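Local coordinates for protein putative angiotensinogen (Lampetra fluviatilis, PDB 5INW) that is a serpin that inhibits thrombin and binds heparin, which promotes that inhibition through a template mechanism, at residues 276-290 against 337-351. The protein carries 1 engineered substitution. Sequence-based numbering, arbitrary orientation.
Sequences VPTMHQRAKLSYTQD and LLGPSNHYVQLSLPK
The hydroxyl of S286 sits between two successive carbonyls of the facing loop, its OG 2.5 Å from G339 O and 2.7 Å from P340 O, so that its single proton has two acceptors within reach. Upstream the strands pair antiparallel: M279 and L349 exchange backbone hydrogen bonds, and the pairing runs on through Q281 with L347 to A283 with V345. T278 CG2, anti to the backbone N, lies 3.8 Å from L349 N, while T278 OG1 donates to V276 O (2.5 Å); the T278 side chain also packs on V264 of strand 261-267. With an alanine here, V276 O would probably be left without that bond and the CG2 packing over the L349 backbone lost. These strands belong to sheet C of the serpin fold, which Q346, L347 and S348 extend by pairing in parallel with a strand of the C-terminal peptide chain. Farther along, Y344 illustrates a two-sided clamp. R282 makes a cation-pi contact over one ring face (CZ to centroid 4.2 Å), its guanidinium tilted 51° to the ring; over the opposite face K284, extended beyond CG, brings CE to 3.8 Å from the centroid. On the face carrying L347 and V345, the side chains pack against L285 and Y287 beyond the strand end: L285 and L347 cross at about a right angle, CD1 of L285 3.9 Å from CD2 of L347, and V345 CG2 meets Y287 CE1 at 3.7 Å.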
ATOM      1  N   VAL A 276     -20.481  15.300   5.590  1.00 85.30           N
ATOM      2  CA  VAL A 276     -19.817  14.023   5.816  1.00 79.21           C
ATOM      3  C   VAL A 276     -20.108  13.499   7.218  1.00 74.87           C
ATOM      4  O   VAL A 276     -19.840  14.215   8.181  1.00 74.36           O
ATOM      5  CB  VAL A 276     -18.299  14.167   5.631  1.00 77.63           C
ATOM      6  CG1 VAL A 276     -17.613  12.802   5.684  1.00 78.82           C
ATOM      7  CG2 VAL A 276     -18.006  14.830   4.309  1.00 77.65           C
ATOM      8  N   PRO A 277     -20.657  12.269   7.330  1.00 70.64           N
ATOM      9  CA  PRO A 277     -20.914  11.754   8.656  1.00 70.78           C
ATOM     10  C   PRO A 277     -19.605  11.723   9.387  1.00 69.01           C
ATOM     11  O   PRO A 277     -18.678  11.064   8.938  1.00 68.14           O
ATOM     12  CB  PRO A 277     -21.445  10.331   8.410  1.00 71.07           C
ATOM     13  CG  PRO A 277     -20.941   9.945   7.076  1.00 70.95           C
ATOM     14  CD  PRO A 277     -20.879  11.238   6.297  1.00 70.72           C
ATOM     15  N   THR A 278     -19.522  12.490  10.464  1.00 69.60           N
ATOM     16  CA  THR A 278     -18.267  12.791  11.135  1.00 67.71           C
ATOM     17  C   THR A 278     -18.378  12.235  12.526  1.00 66.72           C
ATOM     18  O   THR A 278     -19.393  12.430  13.195  1.00 70.52           O
ATOM     19  CB  THR A 278     -18.024  14.326  11.129  1.00 70.34           C
ATOM     20  OG1 THR A 278     -17.969  14.796   9.771  1.00 69.13           O
ATOM     21  CG2 THR A 278     -16.720  14.707  11.841  1.00 72.01           C
ATOM     22  N   MET A 279     -17.340  11.548  12.969  1.00 64.71           N
ATOM     23  CA  MET A 279     -17.345  10.843  14.265  1.00 65.70           C
ATOM     24  C   MET A 279     -16.691  11.700  15.302  1.00 66.23           C
ATOM     25  O   MET A 279     -15.963  12.637  14.953  1.00 63.92           O
ATOM     26  CB  MET A 279     -16.571   9.523  14.182  1.00 64.48           C
ATOM     27  CG  MET A 279     -17.133   8.564  13.140  1.00 62.70           C
ATOM     28  SD  MET A 279     -16.157   7.097  12.955  1.00 57.89           S
ATOM     29  CE  MET A 279     -14.524   7.725  12.558  1.00 57.80           C
ATOM     30  N   HIS A 280     -16.937  11.351  16.572  1.00 67.35           N
ATOM     31  CA  HIS A 280     -16.577  12.220  17.693  1.00 67.74           C
ATOM     32  C   HIS A 280     -16.222  11.437  18.937  1.00 68.10           C
ATOM     33  O   HIS A 280     -16.922  10.478  19.309  1.00 65.78           O
ATOM     34  CB  HIS A 280     -17.718  13.159  18.006  1.00 69.35           C
ATOM     35  CG  HIS A 280     -18.056  14.085  16.894  1.00 69.81           C
ATOM     36  ND1 HIS A 280     -17.395  15.277  16.702  1.00 71.38           N
ATOM     37  CD2 HIS A 280     -19.000  14.010  15.929  1.00 70.84           C
ATOM     38  CE1 HIS A 280     -17.904  15.893  15.650  1.00 73.73           C
ATOM     39  NE2 HIS A 280     -18.886  15.150  15.168  1.00 73.82           N
ATOM     40  N   GLN A 281     -15.128  11.859  19.575  1.00 68.72           N
ATOM     41  CA  GLN A 281     -14.653  11.212  20.799  1.00 70.23           C
ATOM     42  C   GLN A 281     -13.715  12.122  21.600  1.00 75.40           C
ATOM     43  O   GLN A 281     -13.008  13.026  21.083  1.00 78.02           O
ATOM     44  CB  GLN A 281     -13.966   9.828  20.580  1.00 68.33           C
ATOM     45  CG  GLN A 281     -12.600   9.865  19.900  1.00 66.80           C
ATOM     46  CD  GLN A 281     -11.940   8.498  19.764  1.00 63.31           C
ATOM     47  OE1 GLN A 281     -12.543   7.454  20.001  1.00 60.59           O
ATOM     48  NE2 GLN A 281     -10.692   8.513  19.367  1.00 62.46           N
ATOM     49  N   ARG A 282     -13.759  11.891  22.901  1.00 79.98           N
ATOM     50  CA  ARG A 282     -12.859  12.511  23.822  1.00 82.59           C
ATOM     51  C   ARG A 282     -11.983  11.367  24.304  1.00 81.25           C
ATOM     52  O   ARG A 282     -12.426  10.566  25.133  1.00 82.51           O
ATOM     53  CB  ARG A 282     -13.620  13.207  24.966  1.00 86.68           C
ATOM     54  CG  ARG A 282     -12.893  14.448  25.461  1.00 92.41           C
ATOM     55  CD  ARG A 282     -13.327  14.964  26.828  1.00 99.44           C
ATOM     56  NE  ARG A 282     -12.814  14.135  27.918  1.00105.16           N
ATOM     57  CZ  ARG A 282     -12.843  14.451  29.211  1.00113.67           C
ATOM     58  NH1 ARG A 282     -13.364  15.601  29.627  1.00118.31           N
ATOM     59  NH2 ARG A 282     -12.340  13.598  30.106  1.00119.03           N
ATOM     60  N   ALA A 283     -10.757  11.272  23.777  1.00 78.11           N
ATOM     61  CA  ALA A 283      -9.781  10.303  24.302  1.00 78.22           C
ATOM     62  C   ALA A 283      -8.364  10.867  24.432  1.00 79.11           C
ATOM     63  O   ALA A 283      -8.082  11.970  23.955  1.00 80.64           O
ATOM     64  CB  ALA A 283      -9.798   9.048  23.457  1.00 77.65           C
ATOM     65  N   LYS A 284      -7.500  10.089  25.087  1.00 79.96           N
ATOM     66  CA  LYS A 284      -6.084  10.422  25.299  1.00 80.31           C
ATOM     67  C   LYS A 284      -5.220  10.042  24.078  1.00 78.51           C
ATOM     68  O   LYS A 284      -4.733   8.918  23.976  1.00 74.68           O
ATOM     69  CB  LYS A 284      -5.566   9.707  26.553  1.00 82.69           C
ATOM     70  CG  LYS A 284      -6.389   9.999  27.791  1.00 86.84           C
ATOM     71  CD  LYS A 284      -5.808   9.369  29.038  1.00 88.59           C
ATOM     72  CE  LYS A 284      -6.727   9.678  30.192  1.00 90.70           C
ATOM     73  NZ  LYS A 284      -6.159   9.211  31.476  1.00 95.60           N
ATOM     74  N   LEU A 285      -4.994  10.998  23.182  1.00 79.11           N
ATOM     75  CA  LEU A 285      -4.297  10.754  21.939  1.00 78.04           C
ATOM     76  C   LEU A 285      -3.078  11.609  21.870  1.00 78.36           C
ATOM     77  O   LEU A 285      -3.108  12.743  22.307  1.00 84.53           O
ATOM     78  CB  LEU A 285      -5.216  11.106  20.788  1.00 80.25           C
ATOM     79  CG  LEU A 285      -6.524  10.306  20.830  1.00 84.52           C
ATOM     80  CD1 LEU A 285      -7.552  10.872  19.864  1.00 85.20           C
ATOM     81  CD2 LEU A 285      -6.258   8.832  20.536  1.00 86.35           C
ATOM     82  N   SER A 286      -2.005  11.077  21.311  1.00 78.03           N
ATOM     83  CA  SER A 286      -0.821  11.880  21.032  1.00 79.04           C
ATOM     84  C   SER A 286      -1.079  12.768  19.842  1.00 76.87           C
ATOM     85  O   SER A 286      -1.542  12.291  18.821  1.00 74.65           O
ATOM     86  CB  SER A 286       0.384  10.998  20.736  1.00 78.87           C
ATOM     87  OG  SER A 286       0.751  10.333  21.929  1.00 83.90           O
ATOM     88  N   TYR A 287      -0.754  14.050  19.974  1.00 75.76           N
ATOM     89  CA  TYR A 287      -0.874  15.015  18.884  1.00 72.84           C
ATOM     90  C   TYR A 287       0.260  16.014  19.017  1.00 75.78           C
ATOM     91  O   TYR A 287       0.950  16.044  20.028  1.00 77.51           O
ATOM     92  CB  TYR A 287      -2.219  15.738  18.936  1.00 73.93           C
ATOM     93  CG  TYR A 287      -2.408  16.614  20.154  1.00 76.67           C
ATOM     94  CD1 TYR A 287      -2.493  16.035  21.416  1.00 78.14           C
ATOM     95  CD2 TYR A 287      -2.482  18.021  20.051  1.00 75.91           C
ATOM     96  CE1 TYR A 287      -2.625  16.815  22.550  1.00 81.61           C
ATOM     97  CE2 TYR A 287      -2.627  18.806  21.181  1.00 79.23           C
ATOM     98  CZ  TYR A 287      -2.703  18.203  22.429  1.00 81.18           C
ATOM     99  OH  TYR A 287      -2.867  18.951  23.578  1.00 83.79           O
ATOM    100  N   THR A 288       0.466  16.819  17.988  1.00 77.82           N
ATOM    101  CA  THR A 288       1.354  17.979  18.059  1.00 81.45           C
ATOM    102  C   THR A 288       1.077  18.873  16.895  1.00 82.66           C
ATOM    103  O   THR A 288       0.732  18.388  15.806  1.00 81.97           O
ATOM    104  CB  THR A 288       2.850  17.628  17.906  1.00 82.30           C
ATOM    105  OG1 THR A 288       3.100  16.327  18.428  1.00 83.65           O
ATOM    106  CG2 THR A 288       3.736  18.682  18.631  1.00 84.39           C
ATOM    107  N   GLN A 289       1.310  20.169  17.090  1.00 84.59           N
ATOM    108  CA  GLN A 289       1.351  21.084  15.961  1.00 85.40           C
ATOM    109  C   GLN A 289       2.729  20.994  15.276  1.00 88.23           C
ATOM    110  O   GLN A 289       3.749  21.146  15.946  1.00 91.06           O
ATOM    111  CB  GLN A 289       1.048  22.511  16.406  1.00 86.11           C
ATOM    112  CG  GLN A 289      -0.404  22.738  16.800  1.00 85.45           C
ATOM    113  CD  GLN A 289      -1.367  22.601  15.626  1.00 83.88           C
ATOM    114  OE1 GLN A 289      -1.070  23.039  14.508  1.00 81.60           O
ATOM    115  NE2 GLN A 289      -2.518  21.973  15.868  1.00 83.23           N
ATOM    116  N   ASP A 290       2.763  20.691  13.970  1.00 86.19           N
ATOM    117  CA  ASP A 290       3.981  20.882  13.214  1.00 86.21           C
ATOM    118  C   ASP A 290       4.029  22.356  12.799  1.00 91.23           C
ATOM    119  O   ASP A 290       3.287  22.767  11.894  1.00 90.37           O
ATOM    120  CB  ASP A 290       4.063  19.956  12.002  1.00 83.79           C
ATOM    121  CG  ASP A 290       5.477  19.944  11.359  1.00 85.37           C
ATOM    122  OD1 ASP A 290       5.931  18.893  10.876  1.00 79.30           O
ATOM    123  OD2 ASP A 290       6.158  21.000  11.346  1.00 90.06           O
ATOM    124  N   LEU A 337       8.238  14.124  17.369  1.00 87.90           N
ATOM    125  CA  LEU A 337       7.477  15.322  17.841  1.00 89.46           C
ATOM    126  C   LEU A 337       6.245  14.937  18.634  1.00 92.14           C
ATOM    127  O   LEU A 337       5.813  15.701  19.497  1.00 95.56           O
ATOM    128  CB  LEU A 337       7.060  16.261  16.697  1.00 89.03           C
ATOM    129  CG  LEU A 337       8.120  17.032  15.870  1.00 89.69           C
ATOM    130  CD1 LEU A 337       7.468  17.751  14.701  1.00 87.99           C
ATOM    131  CD2 LEU A 337       8.936  18.017  16.702  1.00 89.36           C
ATOM    132  N   LEU A 338       5.697  13.751  18.350  1.00 93.97           N
ATOM    133  CA  LEU A 338       4.628  13.147  19.162  1.00 94.74           C
ATOM    134  C   LEU A 338       5.127  12.685  20.531  1.00 99.44           C
ATOM    135  O   LEU A 338       5.978  11.789  20.616  1.00 99.73           O
ATOM    136  CB  LEU A 338       4.003  11.939  18.436  1.00 88.73           C
ATOM    137  CG  LEU A 338       3.171  12.328  17.224  1.00 87.13           C
ATOM    138  CD1 LEU A 338       2.930  11.134  16.326  1.00 85.80           C
ATOM    139  CD2 LEU A 338       1.849  12.949  17.638  1.00 88.21           C
ATOM    140  N   GLY A 339       4.572  13.275  21.592  1.00105.88           N
ATOM    141  CA  GLY A 339       4.793  12.804  22.957  1.00111.31           C
ATOM    142  C   GLY A 339       3.772  11.737  23.300  1.00115.96           C
ATOM    143  O   GLY A 339       3.098  11.204  22.405  1.00103.54           O
ATOM    144  N   PRO A 340       3.680  11.381  24.602  1.00128.57           N
ATOM    145  CA  PRO A 340       2.498  10.643  25.060  1.00128.38           C
ATOM    146  C   PRO A 340       1.293  11.574  24.966  1.00129.48           C
ATOM    147  O   PRO A 340       0.233  11.160  24.470  1.00128.79           O
ATOM    148  CB  PRO A 340       2.832  10.265  26.509  1.00127.29           C
ATOM    149  CG  PRO A 340       3.951  11.152  26.928  1.00130.18           C
ATOM    150  CD  PRO A 340       4.672  11.586  25.682  1.00130.93           C
ATOM    151  N   SER A 341       1.494  12.826  25.398  1.00129.22           N
ATOM    152  CA  SER A 341       0.510  13.899  25.279  1.00128.63           C
ATOM    153  C   SER A 341      -0.870  13.459  25.799  1.00128.67           C
ATOM    154  O   SER A 341      -1.916  13.889  25.279  1.00127.25           O
ATOM    155  CB  SER A 341       0.429  14.401  23.826  1.00125.63           C
ATOM    156  OG  SER A 341       1.693  14.381  23.181  1.00123.18           O
ATOM    157  N   ASN A 342      -0.858  12.621  26.848  1.00125.67           N
ATOM    158  CA  ASN A 342      -2.062  11.936  27.328  1.00116.61           C
ATOM    159  C   ASN A 342      -2.730  12.708  28.452  1.00111.73           C
ATOM    160  O   ASN A 342      -2.779  12.290  29.617  1.00105.39           O
ATOM    161  CB  ASN A 342      -1.779  10.474  27.679  1.00113.41           C
ATOM    162  CG  ASN A 342      -1.278   9.684  26.475  1.00109.54           C
ATOM    163  OD1 ASN A 342      -0.155   9.203  26.468  1.00111.10           O
ATOM    164  ND2 ASN A 342      -2.095   9.574  25.443  1.00106.05           N
ATOM    165  N   HIS A 343      -3.166  13.898  28.040  1.00107.41           N
ATOM    166  CA  HIS A 343      -4.387  14.515  28.489  1.00105.29           C
ATOM    167  C   HIS A 343      -5.382  14.237  27.365  1.00 96.35           C
ATOM    168  O   HIS A 343      -5.005  14.105  26.207  1.00 94.25           O
ATOM    169  CB  HIS A 343      -4.203  16.029  28.706  1.00109.18           C
ATOM    170  CG  HIS A 343      -2.974  16.369  29.481  1.00113.56           C
ATOM    171  ND1 HIS A 343      -2.951  16.414  30.858  1.00116.58           N
ATOM    172  CD2 HIS A 343      -1.709  16.629  29.073  1.00117.09           C
ATOM    173  CE1 HIS A 343      -1.732  16.716  31.265  1.00119.81           C
ATOM    174  NE2 HIS A 343      -0.958  16.855  30.202  1.00119.85           N
ATOM    175  N   TYR A 344      -6.658  14.180  27.718  1.00 92.80           N
ATOM    176  CA  TYR A 344      -7.735  13.964  26.765  1.00 89.12           C
ATOM    177  C   TYR A 344      -7.770  15.021  25.640  1.00 87.22           C
ATOM    178  O   TYR A 344      -7.513  16.209  25.862  1.00 86.47           O
ATOM    179  CB  TYR A 344      -9.095  13.956  27.488  1.00 90.65           C
ATOM    180  CG  TYR A 344      -9.447  12.705  28.315  1.00 91.57           C
ATOM    181  CD1 TYR A 344     -10.117  11.625  27.742  1.00 88.85           C
ATOM    182  CD2 TYR A 344      -9.178  12.644  29.683  1.00 95.24           C
ATOM    183  CE1 TYR A 344     -10.468  10.509  28.484  1.00 89.32           C
ATOM    184  CE2 TYR A 344      -9.532  11.529  30.436  1.00 95.65           C
ATOM    185  CZ  TYR A 344     -10.180  10.463  29.831  1.00 91.56           C
ATOM    186  OH  TYR A 344     -10.526   9.367  30.578  1.00 89.70           O
ATOM    187  N   VAL A 345      -8.132  14.567  24.447  1.00 84.35           N
ATOM    188  CA  VAL A 345      -8.226  15.403  23.252  1.00 85.06           C
ATOM    189  C   VAL A 345      -9.631  15.322  22.657  1.00 84.65           C
ATOM    190  O   VAL A 345     -10.304  14.273  22.767  1.00 85.35           O
ATOM    191  CB  VAL A 345      -7.224  14.925  22.190  1.00 84.00           C
ATOM    192  CG1 VAL A 345      -7.279  15.812  20.958  1.00 83.66           C
ATOM    193  CG2 VAL A 345      -5.819  14.907  22.778  1.00 86.33           C
ATOM    194  N   GLN A 346     -10.056  16.406  22.012  1.00 83.16           N
ATOM    195  CA  GLN A 346     -11.337  16.463  21.316  1.00 82.27           C
ATOM    196  C   GLN A 346     -11.146  16.160  19.844  1.00 77.79           C
ATOM    197  O   GLN A 346     -10.649  16.995  19.098  1.00 76.72           O
ATOM    198  CB  GLN A 346     -11.934  17.857  21.457  1.00 86.40           C
ATOM    199  CG  GLN A 346     -12.302  18.235  22.876  1.00 91.70           C
ATOM    200  CD  GLN A 346     -13.516  17.487  23.370  1.00 95.58           C
ATOM    201  OE1 GLN A 346     -14.045  16.607  22.664  1.00100.92           O
ATOM    202  NE2 GLN A 346     -13.977  17.816  24.585  1.00 96.11           N
ATOM    203  N   LEU A 347     -11.535  14.961  19.417  1.00 75.06           N
ATOM    204  CA  LEU A 347     -11.269  14.545  18.041  1.00 72.49           C
ATOM    205  C   LEU A 347     -12.537  14.514  17.243  1.00 72.32           C
ATOM    206  O   LEU A 347     -13.562  14.056  17.736  1.00 78.16           O
ATOM    207  CB  LEU A 347     -10.616  13.172  17.994  1.00 69.91           C
ATOM    208  CG  LEU A 347     -10.295  12.617  16.595  1.00 68.40           C
ATOM    209  CD1 LEU A 347      -9.257  13.429  15.859  1.00 67.81           C
ATOM    210  CD2 LEU A 347      -9.840  11.164  16.690  1.00 67.74           C
ATOM    211  N   SER A 348     -12.444  14.992  16.009  1.00 71.49           N
ATOM    212  CA  SER A 348     -13.523  14.940  15.009  1.00 71.12           C
ATOM    213  C   SER A 348     -12.924  14.312  13.725  1.00 70.37           C
ATOM    214  O   SER A 348     -11.931  14.828  13.196  1.00 72.08           O
ATOM    215  CB  SER A 348     -14.055  16.355  14.720  1.00 72.93           C
ATOM    216  OG  SER A 348     -13.996  17.203  15.876  1.00 73.83           O
ATOM    217  N   LEU A 349     -13.481  13.187  13.261  1.00 67.65           N
ATOM    218  CA  LEU A 349     -12.941  12.419  12.136  1.00 64.87           C
ATOM    219  C   LEU A 349     -14.025  11.852  11.227  1.00 64.68           C
ATOM    220  O   LEU A 349     -14.876  11.099  11.721  1.00 63.62           O
ATOM    221  CB  LEU A 349     -12.133  11.225  12.666  1.00 66.47           C
ATOM    222  CG  LEU A 349     -11.351  10.286  11.716  1.00 63.04           C
ATOM    223  CD1 LEU A 349     -10.244  11.068  11.047  1.00 63.06           C
ATOM    224  CD2 LEU A 349     -10.762   9.092  12.477  1.00 62.08           C
ATOM    225  N   PRO A 350     -13.944  12.115   9.892  1.00 63.12           N
ATOM    226  CA  PRO A 350     -14.892  11.534   8.931  1.00 61.12           C
ATOM    227  C   PRO A 350     -14.960  10.004   8.946  1.00 59.54           C
ATOM    228  O   PRO A 350     -13.979   9.350   9.260  1.00 57.12           O
ATOM    229  CB  PRO A 350     -14.370  12.025   7.587  1.00 59.70           C
ATOM    230  CG  PRO A 350     -13.695  13.317   7.891  1.00 61.20           C
ATOM    231  CD  PRO A 350     -13.092  13.141   9.255  1.00 62.07           C
ATOM    232  N   LYS A 351     -16.148   9.484   8.629  1.00 62.73           N
ATOM    233  CA  LYS A 351     -16.461   8.060   8.427  1.00 61.73           C
ATOM    234  C   LYS A 351     -16.725   7.951   6.914  1.00 62.26           C
ATOM    235  O   LYS A 351     -17.529   8.711   6.348  1.00 64.16           O
ATOM    236  CB  LYS A 351     -17.702   7.694   9.248  1.00 62.78           C
ATOM    237  CG  LYS A 351     -18.361   6.335   9.007  1.00 63.66           C
ATOM    238  CD  LYS A 351     -19.563   6.206   9.952  1.00 66.63           C
ATOM    239  CE  LYS A 351     -20.639   5.211   9.534  1.00 68.79           C
ATOM    240  NZ  LYS A 351     -20.237   3.764   9.533  1.00 70.31           N
TER